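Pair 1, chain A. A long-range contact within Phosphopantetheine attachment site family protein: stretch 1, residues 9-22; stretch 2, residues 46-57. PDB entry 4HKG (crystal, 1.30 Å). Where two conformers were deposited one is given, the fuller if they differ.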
# COMPACT_ATOMS: atom_id res chain seq x y z
N TYR A 9 -10.78 -1.64 4.37
CA TYR A 9 -11.01 -1.66 2.93
C TYR A 9 -9.71 -1.35 2.18
O TYR A 9 -9.27 -2.11 1.31
CB TYR A 9 -12.08 -0.63 2.58
CG TYR A 9 -12.49 -0.57 1.13
CD1 TYR A 9 -13.57 -1.30 0.66
CD2 TYR A 9 -11.81 0.24 0.23
CE1 TYR A 9 -13.97 -1.23 -0.66
CE2 TYR A 9 -12.19 0.32 -1.10
CZ TYR A 9 -13.26 -0.42 -1.54
OH TYR A 9 -13.65 -0.34 -2.86
N TRP A 10 -9.08 -0.23 2.53
CA TRP A 10 -7.85 0.15 1.84
C TRP A 10 -6.70 -0.80 2.16
O TRP A 10 -5.85 -1.06 1.31
CB TRP A 10 -7.47 1.61 2.13
CG TRP A 10 -8.41 2.55 1.48
CD1 TRP A 10 -9.26 3.43 2.10
CD2 TRP A 10 -8.64 2.69 0.08
NE1 TRP A 10 -9.98 4.12 1.16
CE2 TRP A 10 -9.62 3.68 -0.09
CE3 TRP A 10 -8.10 2.08 -1.05
CZ2 TRP A 10 -10.08 4.08 -1.34
CZ3 TRP A 10 -8.55 2.46 -2.29
CH2 TRP A 10 -9.53 3.45 -2.43
N SER A 11 -6.66 -1.31 3.38
CA SER A 11 -5.63 -2.27 3.74
C SER A 11 -5.72 -3.52 2.85
O SER A 11 -4.70 -4.03 2.38
CB SER A 11 -5.73 -2.64 5.22
OG SER A 11 -4.68 -3.51 5.59
N ALA A 12 -6.93 -4.02 2.61
CA ALA A 12 -7.11 -5.19 1.75
C ALA A 12 -6.65 -4.89 0.31
O ALA A 12 -5.99 -5.71 -0.33
CB ALA A 12 -8.55 -5.65 1.76
N ILE A 13 -6.99 -3.71 -0.19
CA ILE A 13 -6.57 -3.31 -1.54
C ILE A 13 -5.05 -3.20 -1.64
O ILE A 13 -4.43 -3.76 -2.56
CB ILE A 13 -7.29 -2.01 -1.99
CG1 ILE A 13 -8.76 -2.31 -2.25
CG2 ILE A 13 -6.58 -1.36 -3.19
CD1 ILE A 13 -9.57 -1.14 -2.75
N ILE A 14 -4.43 -2.51 -0.68
CA ILE A 14 -2.99 -2.33 -0.69
C ILE A 14 -2.28 -3.68 -0.56
O ILE A 14 -1.31 -3.94 -1.27
CB ILE A 14 -2.54 -1.35 0.41
CG1 ILE A 14 -3.07 0.05 0.12
CG2 ILE A 14 -1.03 -1.30 0.49
CD1 ILE A 14 -3.02 0.99 1.32
N ARG A 15 -2.76 -4.54 0.32
CA ARG A 15 -2.17 -5.86 0.48
C ARG A 15 -2.21 -6.65 -0.82
O ARG A 15 -1.25 -7.35 -1.18
CB ARG A 15 -2.88 -6.61 1.61
CG ARG A 15 -2.24 -7.92 2.03
CD ARG A 15 -3.08 -8.53 3.17
NE ARG A 15 -2.38 -9.56 3.94
CZ ARG A 15 -2.85 -10.08 5.06
NH1 ARG A 15 -4.01 -9.66 5.55
NH2 ARG A 15 -2.16 -11.01 5.70
N THR A 16 -3.32 -6.54 -1.54
CA THR A 16 -3.47 -7.19 -2.83
C THR A 16 -2.46 -6.66 -3.84
O THR A 16 -1.79 -7.42 -4.54
CB THR A 16 -4.90 -7.02 -3.37
OG1 THR A 16 -5.84 -7.60 -2.45
CG2 THR A 16 -5.05 -7.69 -4.74
N LEU A 17 -2.33 -5.34 -3.90
CA LEU A 17 -1.36 -4.72 -4.81
C LEU A 17 0.07 -5.15 -4.48
O LEU A 17 0.84 -5.51 -5.38
CB LEU A 17 -1.44 -3.20 -4.75
CG LEU A 17 -2.73 -2.55 -5.26
CD1 LEU A 17 -2.69 -1.06 -4.97
CD2 LEU A 17 -2.91 -2.80 -6.74
N VAL A 18 0.43 -5.10 -3.20
CA VAL A 18 1.77 -5.46 -2.78
C VAL A 18 2.07 -6.93 -3.08
O VAL A 18 3.12 -7.25 -3.64
CB VAL A 18 1.98 -5.12 -1.29
CG1 VAL A 18 3.25 -5.74 -0.75
CG2 VAL A 18 1.97 -3.60 -1.08
N ALA A 19 1.14 -7.81 -2.74
CA ALA A 19 1.33 -9.24 -2.97
C ALA A 19 1.49 -9.55 -4.46
O ALA A 19 2.34 -10.37 -4.84
CB ALA A 19 0.17 -10.03 -2.38
N LYS A 20 0.69 -8.91 -5.30
CA LYS A 20 0.79 -9.12 -6.74
C LYS A 20 2.16 -8.68 -7.26
O LYS A 20 2.76 -9.36 -8.10
CB LYS A 20 -0.34 -8.39 -7.47
CG LYS A 20 -1.71 -9.06 -7.35
CD LYS A 20 -1.96 -10.10 -8.44
CE LYS A 20 -3.35 -10.72 -8.31
NZ LYS A 20 -3.77 -11.39 -9.58
N GLU A 21 2.66 -7.55 -6.78
CA GLU A 21 3.98 -7.07 -7.18
C GLU A 21 5.10 -7.97 -6.67
O GLU A 21 6.10 -8.20 -7.36
CB GLU A 21 4.20 -5.64 -6.69
CG GLU A 21 3.62 -4.60 -7.61
CD GLU A 21 4.38 -4.53 -8.92
OE1 GLU A 21 3.90 -5.05 -9.95
OE2 GLU A 21 5.49 -3.96 -8.92
N MET A 22 4.95 -8.49 -5.46
CA MET A 22 6.00 -9.31 -4.85
C MET A 22 5.90 -10.77 -5.29
O MET A 22 6.78 -11.58 -4.98
CB MET A 22 5.95 -9.20 -3.33
CG MET A 22 6.17 -7.78 -2.79
SD MET A 22 7.65 -6.93 -3.42
CE MET A 22 8.94 -7.96 -2.72
N LEU A 46 6.73 2.56 -6.74
CA LEU A 46 6.17 3.34 -7.83
C LEU A 46 4.94 2.65 -8.45
O LEU A 46 3.92 3.30 -8.74
CB LEU A 46 7.24 3.59 -8.89
CG LEU A 46 6.78 4.27 -10.18
CD1 LEU A 46 6.18 5.64 -9.87
CD2 LEU A 46 7.92 4.38 -11.18
N SER A 47 5.01 1.34 -8.63
CA SER A 47 3.87 0.56 -9.13
C SER A 47 2.66 0.69 -8.21
O SER A 47 1.55 0.98 -8.66
CB SER A 47 4.26 -0.91 -9.28
OG SER A 47 3.11 -1.72 -9.54
N VAL A 48 2.87 0.45 -6.92
CA VAL A 48 1.78 0.47 -5.95
C VAL A 48 1.16 1.86 -5.81
O VAL A 48 -0.06 2.00 -5.85
CB VAL A 48 2.26 -0.07 -4.58
CG1 VAL A 48 1.19 0.14 -3.51
CG2 VAL A 48 2.64 -1.54 -4.69
N SER A 49 2.00 2.88 -5.65
CA SER A 49 1.47 4.23 -5.51
C SER A 49 0.74 4.68 -6.78
O SER A 49 -0.32 5.30 -6.70
CB SER A 49 2.57 5.21 -5.10
OG SER A 49 3.62 5.28 -6.05
N GLY A 50 1.30 4.35 -7.95
CA GLY A 50 0.66 4.70 -9.21
C GLY A 50 -0.68 4.01 -9.39
O GLY A 50 -1.65 4.61 -9.87
N ASP A 51 -0.75 2.74 -9.00
CA ASP A 51 -2.01 2.01 -9.05
C ASP A 51 -3.04 2.62 -8.09
O ASP A 51 -4.22 2.75 -8.43
CB ASP A 51 -1.79 0.52 -8.76
CG ASP A 51 -1.20 -0.23 -9.95
OD1 ASP A 51 -1.08 0.36 -11.05
OD2 ASP A 51 -0.87 -1.42 -9.80
N LEU A 52 -2.58 3.01 -6.91
CA LEU A 52 -3.47 3.68 -5.96
C LEU A 52 -3.97 5.01 -6.51
O LEU A 52 -5.12 5.40 -6.25
CB LEU A 52 -2.80 3.85 -4.60
CG LEU A 52 -2.64 2.56 -3.79
CD1 LEU A 52 -1.73 2.81 -2.59
CD2 LEU A 52 -3.99 2.00 -3.35
N GLU A 53 -3.14 5.72 -7.28
CA GLU A 53 -3.62 6.94 -7.94
C GLU A 53 -4.76 6.61 -8.90
O GLU A 53 -5.76 7.33 -8.95
CB GLU A 53 -2.50 7.64 -8.71
CG GLU A 53 -1.42 8.22 -7.82
CD GLU A 53 -0.37 8.96 -8.61
OE1 GLU A 53 -0.02 8.51 -9.73
OE2 GLU A 53 0.11 10.01 -8.13
N ASP A 54 -4.59 5.53 -9.66
CA ASP A 54 -5.62 5.09 -10.60
C ASP A 54 -6.93 4.77 -9.88
O ASP A 54 -8.00 5.06 -10.40
CB ASP A 54 -5.18 3.84 -11.37
CG ASP A 54 -3.99 4.10 -12.28
OD1 ASP A 54 -3.73 5.26 -12.65
OD2 ASP A 54 -3.30 3.11 -12.61
N LEU A 55 -6.84 4.19 -8.69
CA LEU A 55 -8.03 3.78 -7.94
C LEU A 55 -8.67 4.90 -7.12
O LEU A 55 -9.88 4.88 -6.93
CB LEU A 55 -7.70 2.61 -7.01
CG LEU A 55 -7.16 1.32 -7.64
CD1 LEU A 55 -6.80 0.30 -6.56
CD2 LEU A 55 -8.15 0.72 -8.62
N THR A 56 -7.87 5.86 -6.64
CA THR A 56 -8.36 6.87 -5.68
C THR A 56 -8.50 8.28 -6.24
O THR A 56 -9.13 9.13 -5.61
CB THR A 56 -7.43 7.00 -4.46
OG1 THR A 56 -6.18 7.56 -4.88
CG2 THR A 56 -7.20 5.65 -3.81
N LYS A 57 -7.88 8.54 -7.40
CA LYS A 57 -7.82 9.88 -8.00
C LYS A 57 -6.96 10.86 -7.19
O LYS A 57 -6.94 12.06 -7.48
CB LYS A 57 -9.21 10.46 -8.25
CG LYS A 57 -10.14 9.54 -9.03

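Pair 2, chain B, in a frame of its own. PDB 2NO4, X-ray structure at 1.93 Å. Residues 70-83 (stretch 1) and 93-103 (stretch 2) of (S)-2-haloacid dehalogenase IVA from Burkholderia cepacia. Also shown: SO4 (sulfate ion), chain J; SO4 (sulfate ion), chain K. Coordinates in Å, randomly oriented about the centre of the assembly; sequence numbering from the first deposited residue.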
# COMPACT_ATOMS: atom_id res chain seq x y z
N PHE B 70 -13.80 -4.62 4.71
CA PHE B 70 -12.88 -3.65 5.27
C PHE B 70 -12.72 -3.83 6.75
O PHE B 70 -11.62 -3.65 7.30
CB PHE B 70 -13.29 -2.23 4.90
CG PHE B 70 -12.15 -1.23 4.90
CD1 PHE B 70 -11.04 -1.41 4.08
CD2 PHE B 70 -12.23 -0.06 5.69
CE1 PHE B 70 -10.01 -0.45 4.02
CE2 PHE B 70 -11.21 0.90 5.65
CZ PHE B 70 -10.09 0.69 4.78
N TRP B 71 -13.81 -4.23 7.41
CA TRP B 71 -13.74 -4.58 8.84
C TRP B 71 -12.75 -5.73 9.12
O TRP B 71 -11.96 -5.68 10.09
CB TRP B 71 -15.14 -4.91 9.38
CG TRP B 71 -15.19 -5.14 10.85
CD1 TRP B 71 -15.37 -6.35 11.47
CD2 TRP B 71 -15.08 -4.17 11.90
NE1 TRP B 71 -15.36 -6.19 12.84
CE2 TRP B 71 -15.20 -4.86 13.14
CE3 TRP B 71 -14.89 -2.78 11.92
CZ2 TRP B 71 -15.14 -4.20 14.38
CZ3 TRP B 71 -14.84 -2.12 13.18
CH2 TRP B 71 -14.97 -2.85 14.39
N GLN B 72 -12.80 -6.77 8.29
CA GLN B 72 -11.87 -7.89 8.45
C GLN B 72 -10.43 -7.39 8.26
O GLN B 72 -9.55 -7.76 9.01
CB GLN B 72 -12.17 -9.03 7.48
CG GLN B 72 -11.27 -10.28 7.69
CD GLN B 72 -11.61 -11.42 6.76
OE1 GLN B 72 -12.77 -11.65 6.45
NE2 GLN B 72 -10.58 -12.14 6.29
N LEU B 73 -10.20 -6.60 7.24
CA LEU B 73 -8.86 -6.06 7.01
C LEU B 73 -8.36 -5.15 8.14
O LEU B 73 -7.16 -5.15 8.46
CB LEU B 73 -8.81 -5.26 5.70
CG LEU B 73 -9.26 -6.02 4.44
CD1 LEU B 73 -8.88 -5.25 3.18
CD2 LEU B 73 -8.85 -7.51 4.40
N THR B 74 -9.28 -4.35 8.69
CA THR B 74 -9.00 -3.46 9.83
C THR B 74 -8.55 -4.31 11.03
O THR B 74 -7.57 -3.99 11.69
CB THR B 74 -10.23 -2.57 10.15
OG1 THR B 74 -10.57 -1.82 8.97
CG2 THR B 74 -9.92 -1.58 11.32
N ASP B 75 -9.28 -5.39 11.29
CA ASP B 75 -8.99 -6.35 12.35
C ASP B 75 -7.60 -7.02 12.14
O ASP B 75 -6.76 -7.02 13.05
CB ASP B 75 -10.15 -7.38 12.39
CG ASP B 75 -10.09 -8.30 13.61
OD1 ASP B 75 -9.27 -9.22 13.63
OD2 ASP B 75 -10.88 -8.08 14.54
N GLU B 76 -7.37 -7.55 10.95
CA GLU B 76 -6.10 -8.20 10.61
C GLU B 76 -4.90 -7.23 10.75
O GLU B 76 -3.86 -7.60 11.27
CB GLU B 76 -6.16 -8.78 9.20
CG GLU B 76 -7.13 -9.97 9.11
CD GLU B 76 -7.41 -10.42 7.68
OE1 GLU B 76 -7.07 -9.68 6.72
OE2 GLU B 76 -8.02 -11.52 7.52
N ALA B 77 -5.09 -6.00 10.26
CA ALA B 77 -4.07 -4.94 10.36
C ALA B 77 -3.76 -4.57 11.81
O ALA B 77 -2.60 -4.34 12.17
CB ALA B 77 -4.50 -3.69 9.51
N LEU B 78 -4.80 -4.51 12.65
CA LEU B 78 -4.60 -4.17 14.05
C LEU B 78 -3.86 -5.29 14.76
O LEU B 78 -2.96 -5.04 15.54
CB LEU B 78 -5.90 -3.90 14.78
CG LEU B 78 -5.83 -3.58 16.29
CD1 LEU B 78 -4.96 -2.36 16.59
CD2 LEU B 78 -7.26 -3.41 16.87
N THR B 79 -4.30 -6.53 14.52
CA THR B 79 -3.67 -7.72 15.12
C THR B 79 -2.19 -7.75 14.77
O THR B 79 -1.35 -7.97 15.63
CB THR B 79 -4.42 -8.98 14.62
OG1 THR B 79 -5.73 -8.96 15.20
CG2 THR B 79 -3.68 -10.25 15.04
N PHE B 80 -1.89 -7.53 13.49
CA PHE B 80 -0.52 -7.43 13.02
C PHE B 80 0.28 -6.32 13.72
O PHE B 80 1.43 -6.55 14.10
CB PHE B 80 -0.46 -7.25 11.50
CG PHE B 80 0.91 -7.09 10.99
CD1 PHE B 80 1.72 -8.21 10.78
CD2 PHE B 80 1.45 -5.80 10.77
CE1 PHE B 80 3.05 -8.06 10.31
CE2 PHE B 80 2.76 -5.65 10.31
CZ PHE B 80 3.56 -6.78 10.09
N ALA B 81 -0.33 -5.14 13.86
CA ALA B 81 0.35 -3.98 14.47
C ALA B 81 0.60 -4.23 15.97
O ALA B 81 1.68 -3.93 16.48
CB ALA B 81 -0.43 -2.62 14.19
N LEU B 82 -0.40 -4.81 16.65
CA LEU B 82 -0.25 -5.15 18.07
C LEU B 82 0.86 -6.16 18.32
O LEU B 82 1.64 -5.99 19.25
CB LEU B 82 -1.58 -5.70 18.66
CG LEU B 82 -2.71 -4.69 18.80
CD1 LEU B 82 -3.99 -5.46 19.20
CD2 LEU B 82 -2.39 -3.62 19.83
N ARG B 83 0.91 -7.23 17.51
CA ARG B 83 2.01 -8.23 17.60
C ARG B 83 3.39 -7.61 17.25
O ARG B 83 4.40 -7.92 17.86
CB ARG B 83 1.72 -9.41 16.67
CG ARG B 83 0.51 -10.22 17.05
CD ARG B 83 0.11 -11.19 15.92
NE ARG B 83 -0.88 -12.15 16.40
CZ ARG B 83 -1.48 -13.06 15.63
NH1 ARG B 83 -1.23 -13.10 14.32
NH2 ARG B 83 -2.36 -13.90 16.18
N LEU B 93 -6.83 -4.87 24.45
CA LEU B 93 -6.50 -3.75 23.58
C LEU B 93 -7.19 -3.84 22.22
O LEU B 93 -7.78 -2.86 21.75
CB LEU B 93 -4.97 -3.69 23.43
CG LEU B 93 -4.15 -2.46 23.72
CD1 LEU B 93 -4.75 -1.50 24.78
CD2 LEU B 93 -2.70 -2.89 24.03
N LYS B 94 -7.14 -5.03 21.60
CA LYS B 94 -7.82 -5.26 20.32
C LYS B 94 -9.32 -4.93 20.38
O LYS B 94 -9.83 -4.19 19.52
CB LYS B 94 -7.61 -6.69 19.82
CG LYS B 94 -8.07 -6.92 18.40
CD LYS B 94 -7.66 -8.30 17.94
CE LYS B 94 -8.45 -8.66 16.71
NZ LYS B 94 -8.03 -9.97 16.12
N ASP B 95 -10.01 -5.47 21.38
CA ASP B 95 -11.43 -5.18 21.60
C ASP B 95 -11.69 -3.69 21.74
O ASP B 95 -12.58 -3.16 21.09
CB ASP B 95 -11.95 -5.92 22.84
CG ASP B 95 -11.94 -7.46 22.69
OD1 ASP B 95 -11.88 -7.99 21.55
OD2 ASP B 95 -11.99 -8.16 23.74
N ARG B 96 -10.92 -3.03 22.60
CA ARG B 96 -11.03 -1.58 22.82
C ARG B 96 -10.80 -0.76 21.56
O ARG B 96 -11.54 0.19 21.25
CB ARG B 96 -10.03 -1.12 23.88
CG ARG B 96 -10.50 -1.34 25.32
CD ARG B 96 -9.49 -0.73 26.32
NE ARG B 96 -9.70 0.72 26.43
CZ ARG B 96 -10.35 1.30 27.45
NH1 ARG B 96 -10.80 0.56 28.46
NH2 ARG B 96 -10.52 2.62 27.47
N LEU B 97 -9.76 -1.12 20.82
CA LEU B 97 -9.38 -0.35 19.61
C LEU B 97 -10.36 -0.56 18.43
O LEU B 97 -10.71 0.39 17.73
CB LEU B 97 -7.92 -0.63 19.25
CG LEU B 97 -6.85 -0.02 20.19
CD1 LEU B 97 -5.44 -0.40 19.73
CD2 LEU B 97 -6.98 1.47 20.25
N MET B 98 -10.83 -1.79 18.26
CA MET B 98 -11.89 -2.09 17.28
C MET B 98 -13.23 -1.41 17.62
O MET B 98 -13.91 -0.90 16.72
CB MET B 98 -12.07 -3.61 17.11
CG MET B 98 -10.87 -4.34 16.46
SD MET B 98 -10.35 -3.69 14.83
CE MET B 98 -11.68 -4.24 13.73
N SER B 99 -13.61 -1.36 18.91
CA SER B 99 -14.82 -0.63 19.32
C SER B 99 -14.69 0.84 19.05
O SER B 99 -15.64 1.47 18.62
CB SER B 99 -15.14 -0.80 20.80
OG SER B 99 -15.30 -2.16 21.06
N ALA B 100 -13.51 1.39 19.29
CA ALA B 100 -13.27 2.79 19.02
C ALA B 100 -13.34 3.08 17.53
O ALA B 100 -13.84 4.11 17.11
CB ALA B 100 -11.93 3.23 19.62
N TYR B 101 -12.87 2.15 16.71
CA TYR B 101 -12.88 2.32 15.27
C TYR B 101 -14.31 2.29 14.75
O TYR B 101 -14.67 3.00 13.80
CB TYR B 101 -12.04 1.21 14.58
CG TYR B 101 -11.49 1.69 13.25
CD1 TYR B 101 -10.19 2.21 13.16
CD2 TYR B 101 -12.29 1.70 12.09
CE1 TYR B 101 -9.69 2.68 11.96
CE2 TYR B 101 -11.80 2.19 10.89
CZ TYR B 101 -10.49 2.67 10.85
OH TYR B 101 -9.99 3.13 9.67
N LYS B 102 -15.14 1.46 15.38
CA LYS B 102 -16.51 1.28 14.94
C LYS B 102 -17.26 2.59 15.10
O LYS B 102 -18.18 2.86 14.35
CB LYS B 102 -17.19 0.15 15.73
CG LYS B 102 -18.30 -0.51 14.95
CD LYS B 102 -18.83 -1.77 15.59
CE LYS B 102 -20.17 -2.07 14.95
NZ LYS B 102 -20.85 -3.29 15.49
N GLU B 103 -16.82 3.41 16.05
CA GLU B 103 -17.38 4.74 16.25
C GLU B 103 -16.33 5.88 16.23
O GLU B 103 -16.23 6.69 17.16
CB GLU B 103 -18.25 4.75 17.50
CG GLU B 103 -19.36 3.67 17.36
CD GLU B 103 -20.48 3.75 18.40
OE1 GLU B 103 -20.37 4.54 19.39
OE2 GLU B 103 -21.47 3.00 18.20
S SO4 J . -2.16 -12.76 19.85
O1 SO4 J . -3.00 -12.49 21.02
O2 SO4 J . -2.84 -13.66 18.94
O3 SO4 J . -1.93 -11.49 19.17
O4 SO4 J . -0.91 -13.40 20.23
S SO4 K . -9.66 -14.55 3.75
O1 SO4 K . -10.91 -14.28 4.40
O2 SO4 K . -9.44 -15.99 3.60
O3 SO4 K . -9.64 -13.97 2.42
O4 SO4 K . -8.58 -13.99 4.63

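What backbone arrangement do the two pairs share? In each, two helices from one chain run roughly antiparallel, with 140° between their N-to-C directions in pair 1 and 138° in pair 2. The helix axes approach to 9.8 Å in pair 1 and 10.6 Å in pair 2, and the central residues superpose with an RMSD of 0.4 Å. On the first helix, Trp10(A), Ile13(A), Ile14(A), Leu17(A), Val18(A) and Glu21(A) fall on Trp71(B), Thr74(B), Asp75(B), Leu78(B), Thr79(B) and Leu82(B). On the second, Ser47(A), Val48(A), Asp51(A), Leu52(A), Leu55(A) and Thr56(A) fall on Leu93(B), Lys94(B), Leu97(B), Met98(B), Tyr101(B) and Lys102(B).

How is the middle of the contact filled? A leucine occupies the same place in both first helices, but in different rotamers. Leu17(A), with chi1 m and chi2 t, brings CD1 to 3.7 Å from CD2 of Leu52(A). Leu78(B), with chi1 t and chi2 p, places CD2 3.7 Å from SD of Met98(B), the match of Leu52(A). The longer methionine sits as a knob among Trp71(B), Thr74(B), Asp75(B) and Leu78(B). Leu52(A) likewise meets Ile13(A) and Ile14(A), through purely aliphatic contacts. Pair 2 buries 672 Å² in all, against 492 Å² in pair 1.

What happens where valine is matched by lysine? Val48(A) meets Val18(A) through their CG2 atoms at 4.2 Å, an apolar contact. In pair 2 the same two positions hold Lys94(B) and Thr79(B), and the contact becomes polar: NZ of Lys94(B) donates to OG1 of Thr79(B) at 2.7 Å. The same NZ forms a salt bridge with OD1 of Asp75(B) at 2.9 Å, where pair 1 has Ile14(A). The extended lysine, all four chi angles t, can pack its aliphatic stem while its charged end reaches these partners; its CG lies 3.9 Å from CD2 of Leu78(B). Pair 1 has no hydrogen bond between its stretches.

How do the matched tryptophans make their contacts? Both rings reach the other helix although their CA-to-CB bonds point sideways. CH2 of Trp10(A) comes within 3.5 Å of CG2 of Thr56(A). In pair 2, CE of Met98(B) lies 3.5 Å from the centroid of the six-membered ring of Trp71(B), over its face, in a CH-pi contact. About one turn along, Ile13(A) sets CG2 3.8 Å from CD1 of Leu55(A), whereas its match Thr74(B) lays CG2 over the face of Tyr101(B), 4.0 Å from the ring centroid.

Does polarity follow the same pattern at the other end? There it reverses. Glu21(A) faces Ser47(A), with its CD 3.1 Å from the serine OG, but the angles are too poor for a hydrogen bond. Pair 2 places leucines at both positions, and CD2 of Leu82(B) meets CD2 of Leu93(B) at 4.3 Å.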